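Side-chain contacts in esterase (Alcaligenes sp., PDB 1QLW), which hydrolyses carboxylic esters and is built on the alpha/beta-hydrolase fold, assembling as a pair of identical subunits: residues K7-P12 and G84-D89; L93-S98 and V309-L314; D103-G108 and V187-K192; I117-V120 and K124-A127; F147-R150 and A154-D157. All coordinates share one frame; numbering follows the deposited sequence.

Interaction 1: residues K7-P12 and G84-D89; sequences KTPAGP and GRMGWD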
# COMPACT_ATOMS: atom_id res chain seq x y z
N LYS A 7 -27.41 -7.26 -8.81
CA LYS A 7 -27.43 -7.55 -7.37
C LYS A 7 -25.96 -7.74 -6.98
O LYS A 7 -25.16 -8.18 -7.80
CB LYS A 7 -28.23 -8.79 -7.05
N THR A 8 -25.61 -7.32 -5.77
CA THR A 8 -24.24 -7.54 -5.31
C THR A 8 -24.01 -9.03 -5.12
O THR A 8 -24.79 -9.70 -4.43
CB THR A 8 -24.02 -6.83 -3.95
OG1 THR A 8 -24.35 -5.45 -4.09
CG2 THR A 8 -22.57 -6.98 -3.52
N PRO A 9 -22.97 -9.57 -5.73
CA PRO A 9 -22.71 -11.00 -5.61
C PRO A 9 -22.52 -11.38 -4.15
O PRO A 9 -21.81 -10.70 -3.42
CB PRO A 9 -21.45 -11.23 -6.42
CG PRO A 9 -21.25 -10.00 -7.24
CD PRO A 9 -21.98 -8.87 -6.58
N ALA A 10 -23.15 -12.47 -3.74
CA ALA A 10 -23.07 -12.94 -2.37
C ALA A 10 -22.14 -14.15 -2.27
O ALA A 10 -21.70 -14.75 -3.25
CB ALA A 10 -24.46 -13.34 -1.89
N GLY A 11 -21.82 -14.50 -1.03
CA GLY A 11 -21.00 -15.65 -0.74
C GLY A 11 -19.51 -15.47 -0.89
O GLY A 11 -19.00 -14.38 -1.14
N PRO A 12 -18.80 -16.59 -0.73
CA PRO A 12 -17.34 -16.57 -0.75
C PRO A 12 -16.76 -16.39 -2.13
O PRO A 12 -17.45 -16.42 -3.14
CB PRO A 12 -16.96 -17.91 -0.14
CG PRO A 12 -18.11 -18.80 -0.47
CD PRO A 12 -19.33 -17.93 -0.39
N GLY A 84 -18.02 0.86 2.78
CA GLY A 84 -17.97 -0.55 3.13
C GLY A 84 -18.48 -1.52 2.11
O GLY A 84 -18.62 -2.71 2.43
N ARG A 85 -18.76 -1.10 0.89
CA ARG A 85 -19.30 -1.97 -0.13
C ARG A 85 -18.19 -2.56 -1.00
O ARG A 85 -17.05 -2.11 -1.04
CB ARG A 85 -20.29 -1.19 -1.01
CG ARG A 85 -21.56 -0.80 -0.26
CD ARG A 85 -22.50 -0.01 -1.16
NE ARG A 85 -21.95 1.33 -1.41
CZ ARG A 85 -21.40 1.72 -2.54
NH1 ARG A 85 -21.44 1.00 -3.66
NH2 ARG A 85 -20.82 2.92 -2.56
N MET A 86 -18.58 -3.57 -1.76
CA MET A 86 -17.69 -4.21 -2.71
C MET A 86 -17.18 -3.18 -3.73
O MET A 86 -17.94 -2.39 -4.30
CB MET A 86 -18.48 -5.31 -3.45
CG MET A 86 -17.59 -6.19 -4.31
SD MET A 86 -18.53 -7.46 -5.17
CE MET A 86 -19.13 -8.44 -3.78
N GLY A 87 -15.88 -3.23 -3.95
CA GLY A 87 -15.25 -2.37 -4.94
C GLY A 87 -15.08 -3.12 -6.26
O GLY A 87 -15.40 -4.30 -6.42
N TRP A 88 -14.50 -2.40 -7.22
CA TRP A 88 -14.30 -2.98 -8.54
C TRP A 88 -13.27 -4.09 -8.53
O TRP A 88 -13.40 -5.03 -9.33
CB TRP A 88 -13.91 -1.93 -9.57
CG TRP A 88 -15.02 -1.05 -10.03
CD1 TRP A 88 -16.32 -1.00 -9.60
CD2 TRP A 88 -14.92 -0.05 -11.05
NE1 TRP A 88 -17.02 -0.03 -10.27
CE2 TRP A 88 -16.18 0.55 -11.20
CE3 TRP A 88 -13.87 0.38 -11.89
CZ2 TRP A 88 -16.43 1.58 -12.10
CZ3 TRP A 88 -14.13 1.41 -12.78
CH2 TRP A 88 -15.40 1.99 -12.88
N ASP A 89 -12.24 -4.02 -7.70
CA ASP A 89 -11.27 -5.12 -7.68
C ASP A 89 -11.94 -6.46 -7.38
O ASP A 89 -11.88 -7.42 -8.16
CB ASP A 89 -10.25 -4.72 -6.64
CG ASP A 89 -9.17 -5.73 -6.54
OD1 ASP A 89 -8.97 -6.57 -7.43
OD2 ASP A 89 -8.50 -5.62 -5.49
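Thr8 and Met86 mark the nearest backbone approach of the two segments, with Thr8 CA 7.8 Å from Met86 CA. Neither residue belongs to a regular element, since 7-12 is extended coil and helix 88-94 starts only after Gly87, its N-cap residue. At that separation the gap must be bridged by side chains, and Met86 does most of the bridging. Its CG stands anti to the backbone N (chi1 -171°) and the next torsion is also extended, which carries the sulfur out to the N-terminal segment. A bend at chi3 of -65° then turns the terminal methyl in against Thr8 and Pro9. That methyl is the busiest atom of the contact: Met86 CE lies 3.5 Å from the carbonyl oxygen of Pro9, Pro9 O, and 3.7 Å from the methyl of Thr8, CG2. The thioether joins in from one bond back, Met86 SD lying 4.0 Å from Pro9 CD. In fold terms the contact lays the coil ahead of strand 13-23 over the loop that leads into helix 88-94, at the surface of the domain. Thr8 presents CG2, the branch anti to its backbone N, to the Met86 methyl, with OG1 turned elsewhere. The two side chains slide past one another in opposite senses, whereas the Pro9 ring meets the methionine at a slant. Just 115 Å² is buried in total. Tyr91 and Arg94 of helix 88-94 extend the patch by touching both Pro9 and Met86, and Arg94 NH2 donates to the backbone oxygen of Gly11.

Interaction 2: residues L93-S98 and V309-L314; sequences LRKGYS and VADLIL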
# COMPACT_ATOMS: atom_id res chain seq x y z
N LEU A 93 -12.90 -9.71 -9.96
CA LEU A 93 -12.50 -11.08 -9.64
C LEU A 93 -13.71 -12.01 -9.68
O LEU A 93 -13.65 -13.12 -10.24
CB LEU A 93 -11.89 -11.13 -8.24
CG LEU A 93 -10.57 -10.41 -8.10
CD1 LEU A 93 -10.18 -10.29 -6.64
CD2 LEU A 93 -9.49 -11.15 -8.87
N ARG A 94 -14.83 -11.58 -9.10
CA ARG A 94 -16.06 -12.37 -9.07
C ARG A 94 -16.64 -12.56 -10.46
O ARG A 94 -17.32 -13.56 -10.72
CB ARG A 94 -17.07 -11.73 -8.11
CG ARG A 94 -16.66 -11.89 -6.66
CD ARG A 94 -17.67 -11.22 -5.73
NE ARG A 94 -17.30 -11.41 -4.33
CZ ARG A 94 -17.64 -12.46 -3.60
NH1 ARG A 94 -18.36 -13.46 -4.10
NH2 ARG A 94 -17.21 -12.52 -2.35
N LYS A 95 -16.36 -11.65 -11.38
CA LYS A 95 -16.76 -11.74 -12.76
C LYS A 95 -15.77 -12.55 -13.59
O LYS A 95 -16.00 -12.72 -14.81
CB LYS A 95 -16.99 -10.33 -13.32
CG LYS A 95 -18.21 -9.66 -12.70
CD LYS A 95 -19.50 -10.26 -13.22
CE LYS A 95 -20.71 -9.41 -12.93
NZ LYS A 95 -21.87 -9.83 -13.76
N GLY A 96 -14.71 -13.07 -12.99
CA GLY A 96 -13.81 -13.97 -13.66
C GLY A 96 -12.56 -13.37 -14.25
O GLY A 96 -11.85 -14.05 -14.99
N TYR A 97 -12.28 -12.09 -13.95
CA TYR A 97 -11.06 -11.46 -14.41
C TYR A 97 -10.00 -11.47 -13.32
O TYR A 97 -10.24 -11.09 -12.19
CB TYR A 97 -11.32 -9.98 -14.75
CG TYR A 97 -12.14 -9.81 -16.01
CD1 TYR A 97 -11.49 -9.71 -17.24
CD2 TYR A 97 -13.52 -9.73 -15.99
CE1 TYR A 97 -12.17 -9.55 -18.42
CE2 TYR A 97 -14.22 -9.56 -17.19
CZ TYR A 97 -13.54 -9.50 -18.39
OH TYR A 97 -14.19 -9.34 -19.60
N SER A 98 -8.78 -11.84 -13.72
CA SER A 98 -7.63 -11.57 -12.89
C SER A 98 -7.40 -10.07 -12.77
O SER A 98 -7.63 -9.35 -13.74
CB SER A 98 -6.39 -12.21 -13.48
OG SER A 98 -6.56 -13.62 -13.46
N VAL A 309 -22.05 0.64 -13.11
CA VAL A 309 -21.00 1.22 -13.96
C VAL A 309 -20.01 0.14 -14.35
O VAL A 309 -19.60 0.02 -15.52
CB VAL A 309 -20.33 2.41 -13.28
CG1 VAL A 309 -19.21 2.95 -14.16
CG2 VAL A 309 -21.34 3.50 -12.95
N ALA A 310 -19.61 -0.70 -13.39
CA ALA A 310 -18.69 -1.79 -13.70
C ALA A 310 -19.25 -2.71 -14.78
O ALA A 310 -18.51 -3.14 -15.68
CB ALA A 310 -18.35 -2.59 -12.46
N ASP A 311 -20.54 -3.05 -14.71
CA ASP A 311 -21.13 -3.92 -15.72
C ASP A 311 -21.05 -3.32 -17.10
O ASP A 311 -20.81 -4.03 -18.07
CB ASP A 311 -22.58 -4.24 -15.38
CG ASP A 311 -22.71 -5.32 -14.33
OD1 ASP A 311 -21.70 -5.93 -13.94
OD2 ASP A 311 -23.86 -5.57 -13.91
N LEU A 312 -21.25 -2.01 -17.24
CA LEU A 312 -21.13 -1.36 -18.55
C LEU A 312 -19.72 -1.53 -19.08
O LEU A 312 -19.51 -1.78 -20.26
CB LEU A 312 -21.53 0.10 -18.45
CG LEU A 312 -23.03 0.36 -18.28
CD1 LEU A 312 -23.27 1.78 -17.81
CD2 LEU A 312 -23.76 0.11 -19.59
N ILE A 313 -18.72 -1.31 -18.22
CA ILE A 313 -17.33 -1.41 -18.63
C ILE A 313 -16.97 -2.85 -18.97
O ILE A 313 -16.33 -3.12 -19.99
CB ILE A 313 -16.42 -0.85 -17.51
CG1 ILE A 313 -16.63 0.67 -17.42
CG2 ILE A 313 -14.97 -1.20 -17.76
CD1 ILE A 313 -15.95 1.29 -16.21
N LEU A 314 -17.37 -3.80 -18.13
CA LEU A 314 -17.06 -5.20 -18.38
C LEU A 314 -17.73 -5.73 -19.65
O LEU A 314 -17.14 -6.52 -20.39
CB LEU A 314 -17.40 -6.07 -17.18
CG LEU A 314 -16.60 -5.79 -15.91
CD1 LEU A 314 -17.14 -6.63 -14.76
CD2 LEU A 314 -15.12 -6.05 -16.12
O HOH W 1 -24.25 -8.23 -13.46
O HOH W 2 -16.77 -9.19 -19.65
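Leu314 carries the apolar part of the contact, its two methyls divided between two partners of the 93-98 segment. Leu314 CD1 rests on the aliphatic stem of Lys95, 3.8 Å from Lys95 CG, and its twin Leu314 CD2 meets the tyrosine at 3.8 Å from Tyr97 CE2, approaching the ring obliquely. An alanine at Leu314 would remove both methyls and is likely to leave the stem of Lys95 and the ring of Tyr97 without their packing partner on helix 306-319. The ionic part is looser. Lys95 is bent at chi2 (-73°), which swings its end across Asp311 at about a right angle, yet the salt bridge is long, with Lys95 NZ 3.9 Å from Asp311 OD1. A water tightens the link: it accepts from Lys95 NZ at 2.9 Å and donates to Asp311 OD2 at 2.7 Å. Asp311 OD1 is also hydrogen-bonded to Tyr91 OH, so the two carboxylate oxygens have separate partners. A second water lies at the edge of the tyrosine ring, in its plane, 2.6 Å from Tyr97 OH, and donates to the backbone oxygen Leu314 O at 2.8 Å. Between the two contributing residues of the first segment, Gly96 closes helix 88-94 as a Schellman motif, its N bonded to Leu93 O. With this turn between them, Lys95 and Tyr97 both face helix 306-319. Direct contact here is thus mainly hydrophobic, while polar groups communicate largely through water, consistent with a partly buried seam in which the lysine charge keeps some hydration.

Interaction 3: residues D103-G108 and V187-K192; sequences DQSGRG and VANLSK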
# COMPACT_ATOMS: atom_id res chain seq x y z
N ASP A 103 0.22 0.37 -7.04
CA ASP A 103 0.47 1.71 -6.52
C ASP A 103 1.45 2.37 -7.50
O ASP A 103 2.49 1.78 -7.82
CB ASP A 103 1.06 1.76 -5.11
CG ASP A 103 0.04 1.43 -4.03
OD1 ASP A 103 -1.19 1.48 -4.32
OD2 ASP A 103 0.46 1.21 -2.87
N GLN A 104 1.09 3.56 -7.98
CA GLN A 104 1.97 4.27 -8.89
C GLN A 104 3.38 4.40 -8.32
O GLN A 104 3.56 4.47 -7.10
CB GLN A 104 1.49 5.69 -9.14
CG GLN A 104 0.34 5.86 -10.11
CD GLN A 104 0.09 7.31 -10.43
OE1 GLN A 104 1.05 8.08 -10.63
NE2 GLN A 104 -1.16 7.73 -10.47
N SER A 105 4.35 4.51 -9.21
CA SER A 105 5.70 4.88 -8.77
C SER A 105 5.59 6.11 -7.87
O SER A 105 4.86 7.06 -8.17
CB SER A 105 6.54 5.20 -9.99
OG SER A 105 6.72 4.07 -10.82
N GLY A 106 6.32 6.09 -6.76
CA GLY A 106 6.35 7.22 -5.86
C GLY A 106 5.07 7.47 -5.09
O GLY A 106 4.86 8.60 -4.65
N ARG A 107 4.25 6.45 -4.92
CA ARG A 107 2.98 6.55 -4.21
C ARG A 107 2.78 5.25 -3.41
O ARG A 107 3.15 4.18 -3.86
CB ARG A 107 1.80 6.73 -5.18
CG ARG A 107 0.50 7.20 -4.56
CD ARG A 107 0.40 8.70 -4.34
NE ARG A 107 0.64 9.44 -5.57
CZ ARG A 107 -0.22 9.52 -6.59
NH1 ARG A 107 -1.44 9.02 -6.46
NH2 ARG A 107 0.18 10.06 -7.73
N GLY A 108 2.11 5.34 -2.26
CA GLY A 108 1.73 4.12 -1.57
C GLY A 108 2.95 3.27 -1.24
O GLY A 108 3.94 3.76 -0.66
N VAL A 187 4.42 4.82 -16.31
CA VAL A 187 4.17 4.51 -17.72
C VAL A 187 5.08 3.41 -18.24
O VAL A 187 4.59 2.43 -18.82
CB VAL A 187 4.30 5.81 -18.54
CG1 VAL A 187 4.31 5.50 -20.04
CG2 VAL A 187 3.15 6.75 -18.19
N ALA A 188 6.40 3.55 -18.05
CA ALA A 188 7.30 2.50 -18.49
C ALA A 188 7.06 1.20 -17.73
O ALA A 188 7.19 0.11 -18.27
CB ALA A 188 8.74 2.92 -18.31
N ASN A 189 6.74 1.30 -16.44
CA ASN A 189 6.47 0.10 -15.65
C ASN A 189 5.23 -0.62 -16.12
O ASN A 189 5.18 -1.85 -16.09
CB ASN A 189 6.39 0.47 -14.17
CG ASN A 189 7.76 0.82 -13.61
OD1 ASN A 189 8.76 0.28 -14.05
ND2 ASN A 189 7.76 1.71 -12.64
N LEU A 190 4.21 0.12 -16.60
CA LEU A 190 3.03 -0.55 -17.14
C LEU A 190 3.38 -1.32 -18.41
O LEU A 190 2.78 -2.36 -18.65
CB LEU A 190 1.92 0.46 -17.42
CG LEU A 190 1.27 1.05 -16.15
CD1 LEU A 190 0.41 2.24 -16.54
CD2 LEU A 190 0.46 0.01 -15.41
N SER A 191 4.33 -0.83 -19.22
CA SER A 191 4.74 -1.60 -20.39
C SER A 191 5.42 -2.89 -19.95
O SER A 191 5.12 -3.96 -20.47
CB SER A 191 5.69 -0.78 -21.25
OG SER A 191 6.25 -1.59 -22.27
N LYS A 192 6.33 -2.80 -18.97
CA LYS A 192 6.98 -4.02 -18.48
C LYS A 192 5.94 -4.99 -17.98
O LYS A 192 6.05 -6.20 -18.22
CB LYS A 192 7.97 -3.65 -17.38
CG LYS A 192 9.19 -2.91 -17.90
CD LYS A 192 10.14 -2.51 -16.77
CE LYS A 192 11.45 -2.02 -17.38
NZ LYS A 192 12.44 -1.64 -16.35
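Ser105 and Asn189 reach one another through matching first torsions: OG of Ser105 (chi1 -64°) and CG of Asn189 (chi1 -71°) both lie beside their own backbone N, opposite the carbonyl carbon. Each CB points at the other segment, and the backbones remain well apart, with 8.4 Å between Ser105 CA and Asn189 CA. The meeting is between one atom of each residue, Ser105 OG at 3.2 Å from Asn189 ND2. The amide turns its nitrogen rather than its oxygen to the hydroxyl, since Asn189 OD1 is 5.4 Å from Ser105 OG. Asp48, in strand 43-57, is the stronger polar partner of both side chains: Ser105 OG is hydrogen-bonded to the backbone oxygen of Asp48, so a single residue of the neighbouring strand ties the two groups together in this buried spot. Ser105 is held in place by a type II beta turn from Gln104 to Arg107, in which Gly106 supplies the positive phi of the third position; the closing bond from Arg107 N to Gln104 O is weak. At the start of the turn, Gln104 N is hydrogen-bonded to His69 NE2, and Asp103 OD1 forms a salt bridge with Arg109 of the second subunit. The contact joins the loop after strand 99-103 to helix 185-197, both parts of the alpha/beta-hydrolase core; that helix leads into parallel strand 200-205, and in this fold the turn after the equivalent of strand 200-205 usually bears the nucleophile.

Interaction 4: residues I117-V120 and K124-A127; sequences INAV and KAPA
Val120 and Ala125 bring the chain back against itself, with Val120 CA and Ala125 CA only 4.7 Å apart across the turn that follows helix 115-121. The carbonyl of Ala119 anchors the return. Ala119 O takes a bond from Lys124 N at 2.9 Å, with an N-H...O angle of 149°, the nitrogen standing nearly in line with the C=O bond. The same oxygen receives a weak second bond from Ala125 N at 3.3 Å. Spanning five residues, the first of these reaches one residue further than a normal helical bond, as happens where the last turn widens as the chain leaves a helix at its C-terminal end. One step on, Val120 CA makes a CA-H...O contact with Ala125 O at 3.4 Å. A water donates to both Val120 O and Ala125 O, joining two carbonyls that could not bond to each other. Among the side chains, Val120 holds CG1 anti to its backbone N (chi1 178°), which turns the two branches to different partners: Val120 CG2 sits 3.3 Å from Pro126 O, while Val120 CG1 meets Ala127 CA at 4.0 Å. The methyls of the alanines touch alongside, Ala119 CB to Ala125 CB at 3.9 Å. Lys124 contributes chiefly its CB, and its extended chain leads away. This return of the loop against the helix end lies at the dimer interface: Val120 also packs on Leu130 of the second subunit, and Ala127 on Val120 of that subunit.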
# COMPACT_ATOMS: atom_id res chain seq x y z
N ILE A 117 15.11 15.93 0.66
CA ILE A 117 14.58 16.50 1.90
C ILE A 117 15.68 16.50 2.96
O ILE A 117 15.94 17.53 3.59
CB ILE A 117 13.33 15.73 2.37
CG1 ILE A 117 12.22 15.84 1.32
CG2 ILE A 117 12.86 16.29 3.70
CD1 ILE A 117 11.14 14.81 1.48
N ASN A 118 16.37 15.36 3.10
CA ASN A 118 17.43 15.30 4.10
C ASN A 118 18.58 16.25 3.75
O ASN A 118 19.19 16.82 4.66
CB ASN A 118 17.95 13.87 4.24
CG ASN A 118 17.06 12.98 5.10
OD1 ASN A 118 17.38 11.78 5.23
ND2 ASN A 118 16.04 13.52 5.69
N ALA A 119 18.89 16.43 2.46
CA ALA A 119 19.97 17.35 2.09
C ALA A 119 19.69 18.74 2.57
O ALA A 119 20.58 19.48 3.02
CB ALA A 119 20.21 17.34 0.60
N VAL A 120 18.43 19.20 2.46
CA VAL A 120 18.05 20.52 2.96
C VAL A 120 18.12 20.56 4.47
O VAL A 120 18.64 21.50 5.07
CB VAL A 120 16.67 20.91 2.41
CG1 VAL A 120 16.24 22.26 2.94
CG2 VAL A 120 16.69 20.90 0.89
N LYS A 124 22.89 21.24 3.37
CA LYS A 124 23.73 21.01 2.20
C LYS A 124 23.09 21.46 0.90
O LYS A 124 23.78 21.56 -0.11
CB LYS A 124 24.09 19.52 2.12
CG LYS A 124 24.90 19.04 3.31
CD LYS A 124 25.35 17.60 3.14
CE LYS A 124 26.16 17.13 4.33
NZ LYS A 124 26.83 15.82 4.10
N ALA A 125 21.79 21.72 0.90
CA ALA A 125 21.05 22.11 -0.28
C ALA A 125 19.99 23.11 0.15
O ALA A 125 19.53 23.10 1.30
CB ALA A 125 20.40 20.91 -0.94
N PRO A 126 19.54 23.98 -0.75
CA PRO A 126 18.59 25.00 -0.46
C PRO A 126 17.15 24.52 -0.43
O PRO A 126 16.79 23.55 -1.09
CB PRO A 126 18.81 26.00 -1.61
CG PRO A 126 19.15 25.12 -2.77
CD PRO A 126 20.06 24.08 -2.15
N ALA A 127 16.29 25.28 0.24
CA ALA A 127 14.87 24.95 0.30
C ALA A 127 14.22 24.84 -1.06
O ALA A 127 13.29 24.04 -1.25
CB ALA A 127 14.13 25.97 1.15
O HOH W 3 19.17 24.04 3.94

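Interaction 5: residues F147-R150 and A154-D157; sequences FGPR and AFKD
Phe155 lays one face of its ring over the backbone of Gly148 in a CH-pi contact: Gly148 CA is 3.5 Å from the ring centroid and 15° off the ring normal. Pro149 follows off-centre on the ring, with Pro149 CD 3.6 Å from Phe155 CE1. The backbone locks the same residue: Phe155 N donates to Phe147 O at 2.8 Å with an N-H...O angle of 163°, arriving in the carbonyl plane on a lone pair. Phe147 O is approached a second time by a CA-H...O contact from Ala154 CA at 3.3 Å. A next layer explains why this fits. Phe155 CG is anti to its own carbonyl carbon, beside the backbone N, and this choice folds the ring back over the glycine that follows its hydrogen-bond acceptor. The absence of a side chain at Gly148 makes the close approach possible: a CB there would lie 2.8 Å from Ala154 CA, a clash. A serine in place of Phe155 would probably leave Gly148 CA and Pro149 CD without the ring they rest against, opening a gap beside them and leaving the backbone bond to Phe147 O as the main link. Further out, the Phe155 ring stacks on His255, whose NE2 is hydrogen-bonded to Asp157 OD1, and it also touches Glu258 and Phe259. On the other segment, the Phe147 ring stacks on Phe160. The tight loop lies in the long connection from helix 138-144 to helix 165-171, and through Phe155 and Asp157 it is joined to the loop between strand 248-252 and helix 263-278.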
# COMPACT_ATOMS: atom_id res chain seq x y z
N PHE A 147 -18.74 16.37 -6.03
CA PHE A 147 -19.76 15.93 -5.09
C PHE A 147 -20.87 16.97 -4.91
O PHE A 147 -21.97 16.62 -4.50
CB PHE A 147 -19.13 15.64 -3.73
CG PHE A 147 -18.17 14.47 -3.71
CD1 PHE A 147 -18.14 13.50 -4.70
CD2 PHE A 147 -17.30 14.36 -2.64
CE1 PHE A 147 -17.25 12.44 -4.62
CE2 PHE A 147 -16.42 13.30 -2.55
CZ PHE A 147 -16.40 12.33 -3.53
N GLY A 148 -20.53 18.22 -5.17
CA GLY A 148 -21.48 19.33 -5.05
C GLY A 148 -20.73 20.56 -5.53
O GLY A 148 -19.58 20.50 -5.92
N PRO A 149 -21.43 21.69 -5.54
CA PRO A 149 -20.85 22.90 -6.11
C PRO A 149 -19.66 23.43 -5.35
O PRO A 149 -18.69 23.96 -5.90
CB PRO A 149 -22.02 23.87 -6.16
CG PRO A 149 -23.03 23.37 -5.18
CD PRO A 149 -22.84 21.87 -5.14
N ARG A 150 -19.70 23.26 -4.03
CA ARG A 150 -18.67 23.73 -3.13
C ARG A 150 -18.88 23.04 -1.79
O ARG A 150 -19.98 22.60 -1.45
CB ARG A 150 -18.75 25.24 -2.96
CG ARG A 150 -20.06 25.69 -2.32
CD ARG A 150 -20.25 27.19 -2.51
NE ARG A 150 -20.51 27.52 -3.91
CZ ARG A 150 -21.62 27.32 -4.60
NH1 ARG A 150 -22.70 26.78 -4.04
NH2 ARG A 150 -21.68 27.68 -5.88
N ALA A 154 -23.62 18.97 -0.95
CA ALA A 154 -23.65 17.91 -1.93
C ALA A 154 -24.80 18.09 -2.92
O ALA A 154 -25.88 18.56 -2.56
CB ALA A 154 -23.88 16.55 -1.26
N PHE A 155 -24.58 17.66 -4.15
CA PHE A 155 -25.68 17.56 -5.10
C PHE A 155 -26.71 16.59 -4.52
O PHE A 155 -26.34 15.53 -4.01
CB PHE A 155 -25.25 17.08 -6.47
CG PHE A 155 -24.33 18.00 -7.22
CD1 PHE A 155 -24.77 19.30 -7.49
CD2 PHE A 155 -23.08 17.63 -7.66
CE1 PHE A 155 -23.95 20.19 -8.17
CE2 PHE A 155 -22.26 18.50 -8.33
CZ PHE A 155 -22.70 19.79 -8.60
N LYS A 156 -27.99 16.92 -4.61
CA LYS A 156 -29.04 16.04 -4.09
C LYS A 156 -29.08 14.69 -4.79
O LYS A 156 -29.44 13.71 -4.15
CB LYS A 156 -30.41 16.71 -4.23
CG LYS A 156 -30.53 18.06 -3.55
CD LYS A 156 -30.19 17.99 -2.07
CE LYS A 156 -30.35 19.36 -1.42
NZ LYS A 156 -31.75 19.62 -1.01
N ASP A 157 -28.64 14.63 -6.05
CA ASP A 157 -28.67 13.37 -6.79
C ASP A 157 -27.32 12.68 -6.87
O ASP A 157 -27.17 11.74 -7.66
CB ASP A 157 -29.21 13.57 -8.22
CG ASP A 157 -28.31 14.40 -9.09
OD1 ASP A 157 -27.23 14.84 -8.65
OD2 ASP A 157 -28.67 14.60 -10.27

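From the N terminus, interaction 1 comes first, closing the long excursion from 7-12 to 84-89 that holds strands 13-23, 26-30, 43-57 and 65-68. Interaction 2 opens just afterwards on helix 88-94, which both share, and Arg94 touches the first contact directly. It then spans most of the chain, joining that helix to helix 306-319 near the C terminus. Inside this span interaction 3 links the loop after strand 99-103 to helix 185-197. Interactions 4 and 5 are short returns that lie one after the other within interaction 3, the former at the dimer interface, the latter about 43 Å away between centres. None of the loops cross.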